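Local coordinates for histidine triad (HIT) protein (Marinobacter aquaeolei, PDB 3OHE), which probably acts as a hydrolase or transferase on phosphate-containing compounds, as other histidine triad proteins do, and binds calcium ions in the crystal, at residues E7-D12 and V87-L92. Numbering follows the deposited sequence.
Sequences ERLAAD and VPQLHL. With CA (calcium ion), chain C; GOL (glycerol), chain F.
The histidine triad segment leading into strand 92-97 packs against the short N-terminal helix 7-12 through Leu9, whose methyl CD2 lies over the imidazole of His91. CD2 is 3.7 Å from the ring centroid of His91 and only 10° off the ring normal, a CH-pi contact centred on the face. The leucine's other methyl, CD1, comes within 3.5 Å of Gln89 OE1, an oxygen that also accepts a hydrogen bond from the backbone N of His6. Val87 divides its two methyls between neighbouring helix residues: CG1 faces Leu9 CG, while CG2 lies 3.7 Å from Arg8 CG. Arg8 CG, anti to its backbone N (chi1 178°), is thereby put against Val87 CG2. The chain then bends, and NE reaches Asp12 OD2 at 2.7 Å, a salt bridge one helical turn on; the bond is bent, with NE on the syn side of the carboxylate but tilted from its plane.

The imidazole is also held at its edge. ND1 of His91 donates to Gln89 O at 2.8 Å; the bond is almost straight (173°) and close to the ring plane, which helps set the ring's rotation. NE2 then faces a glycerol, probably from the crystallisation liquor, whose O2 is 2.8 Å from NE2; its O1 donates to Asp12 OD2, bridging the two segments. On the helix, Ala10 O binds calcium at 2.4 Å, with Thr13 O and water molecules.

Together, Gln89, His91 and His93 match the alternating positions of the HIT motif, with glutamine at the first. The bond from ND1 to the carbonyl of the residue two before is as in HIT hydrolases, where the corresponding histidine is the nucleophile; His91 probably holds that place, consistent with a substrate pocket where glycerol sits.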
# COMPACT_ATOMS: atom_id res chain seq x y z
N GLU A 7 -7.41 -12.02 -15.91
CA GLU A 7 -8.52 -12.93 -15.66
C GLU A 7 -8.78 -13.16 -14.19
O GLU A 7 -9.94 -13.34 -13.80
CB GLU A 7 -8.29 -14.27 -16.37
CG GLU A 7 -7.10 -15.09 -15.84
CD GLU A 7 -7.35 -15.96 -14.59
OE1 GLU A 7 -8.52 -16.31 -14.26
OE2 GLU A 7 -6.33 -16.32 -13.93
N ARG A 8 -7.74 -13.18 -13.35
CA ARG A 8 -7.96 -13.43 -11.92
C ARG A 8 -8.68 -12.23 -11.27
O ARG A 8 -9.54 -12.38 -10.42
CB ARG A 8 -6.64 -13.74 -11.20
CG ARG A 8 -6.75 -13.97 -9.72
CD ARG A 8 -7.53 -15.17 -9.24
NE ARG A 8 -7.45 -15.23 -7.77
CZ ARG A 8 -6.37 -15.63 -7.07
NH1 ARG A 8 -5.25 -16.04 -7.66
NH2 ARG A 8 -6.43 -15.62 -5.73
N LEU A 9 -8.29 -11.02 -11.67
CA LEU A 9 -8.98 -9.81 -11.18
C LEU A 9 -10.43 -9.82 -11.64
O LEU A 9 -11.32 -9.55 -10.84
CB LEU A 9 -8.27 -8.54 -11.64
CG LEU A 9 -6.90 -8.30 -10.99
CD1 LEU A 9 -6.20 -7.09 -11.60
CD2 LEU A 9 -7.00 -8.19 -9.49
N ALA A 10 -10.68 -10.17 -12.91
CA ALA A 10 -12.05 -10.27 -13.39
C ALA A 10 -12.87 -11.29 -12.61
O ALA A 10 -14.02 -11.01 -12.20
CB ALA A 10 -12.03 -10.62 -14.88
N ALA A 11 -12.29 -12.45 -12.35
CA ALA A 11 -12.98 -13.52 -11.63
C ALA A 11 -13.33 -13.17 -10.18
O ALA A 11 -14.35 -13.60 -9.65
CB ALA A 11 -12.15 -14.80 -11.67
N ASP A 12 -12.47 -12.38 -9.53
CA ASP A 12 -12.53 -12.13 -8.09
C ASP A 12 -13.31 -10.87 -7.75
O ASP A 12 -13.46 -10.56 -6.55
CB ASP A 12 -11.11 -12.00 -7.51
CG ASP A 12 -10.39 -13.32 -7.37
OD1 ASP A 12 -11.00 -14.39 -7.57
OD2 ASP A 12 -9.17 -13.25 -7.02
N VAL A 87 -0.62 -12.01 -9.12
CA VAL A 87 -1.24 -11.33 -10.26
C VAL A 87 -0.33 -10.19 -10.63
O VAL A 87 -0.18 -9.23 -9.86
CB VAL A 87 -2.65 -10.85 -9.90
CG1 VAL A 87 -3.21 -9.98 -11.02
CG2 VAL A 87 -3.55 -12.07 -9.59
N PRO A 88 0.31 -10.26 -11.80
CA PRO A 88 1.37 -9.28 -12.10
C PRO A 88 0.84 -7.90 -12.53
O PRO A 88 1.57 -6.94 -12.47
CB PRO A 88 2.15 -9.94 -13.25
CG PRO A 88 1.11 -10.80 -13.97
CD PRO A 88 0.23 -11.33 -12.82
N GLN A 89 -0.43 -7.82 -12.87
CA GLN A 89 -1.05 -6.58 -13.28
C GLN A 89 -1.26 -5.67 -12.09
O GLN A 89 -2.01 -6.00 -11.18
CB GLN A 89 -2.36 -6.90 -13.96
CG GLN A 89 -3.14 -5.68 -14.48
CD GLN A 89 -4.26 -6.10 -15.40
OE1 GLN A 89 -5.37 -6.39 -14.95
NE2 GLN A 89 -3.95 -6.21 -16.69
N LEU A 90 -0.64 -4.50 -12.11
CA LEU A 90 -0.72 -3.54 -11.02
C LEU A 90 -2.19 -3.27 -10.65
O LEU A 90 -3.00 -2.89 -11.50
CB LEU A 90 -0.07 -2.22 -11.41
CG LEU A 90 -0.23 -1.04 -10.44
CD1 LEU A 90 0.38 -1.35 -9.08
CD2 LEU A 90 0.34 0.22 -11.06
N HIS A 91 -2.49 -3.41 -9.35
CA HIS A 91 -3.80 -3.08 -8.84
C HIS A 91 -3.64 -2.62 -7.40
O HIS A 91 -2.82 -3.16 -6.66
CB HIS A 91 -4.78 -4.25 -9.02
CG HIS A 91 -4.40 -5.51 -8.31
ND1 HIS A 91 -3.43 -6.36 -8.79
CD2 HIS A 91 -4.92 -6.12 -7.22
CE1 HIS A 91 -3.36 -7.43 -8.00
NE2 HIS A 91 -4.24 -7.30 -7.02
N LEU A 92 -4.45 -1.64 -7.02
CA LEU A 92 -4.28 -0.98 -5.74
C LEU A 92 -5.50 -1.25 -4.87
O LEU A 92 -6.62 -0.85 -5.21
CB LEU A 92 -4.03 0.52 -6.00
CG LEU A 92 -3.63 1.42 -4.86
CD1 LEU A 92 -2.27 0.93 -4.28
CD2 LEU A 92 -3.52 2.91 -5.28
CA CA C . -16.02 -9.76 -12.75
C1 GOL F . -7.36 -10.21 -6.73
O1 GOL F . -7.70 -11.01 -7.85
C2 GOL F . -5.88 -10.31 -6.48
O2 GOL F . -5.49 -9.33 -5.53
C3 GOL F . -5.66 -11.74 -5.98
O3 GOL F . -4.30 -12.09 -6.06
O HOH W 1 -14.82 -7.39 -12.67
O HOH W 2 -16.05 -11.43 -14.41
O HOH W 3 -18.52 -9.67 -12.23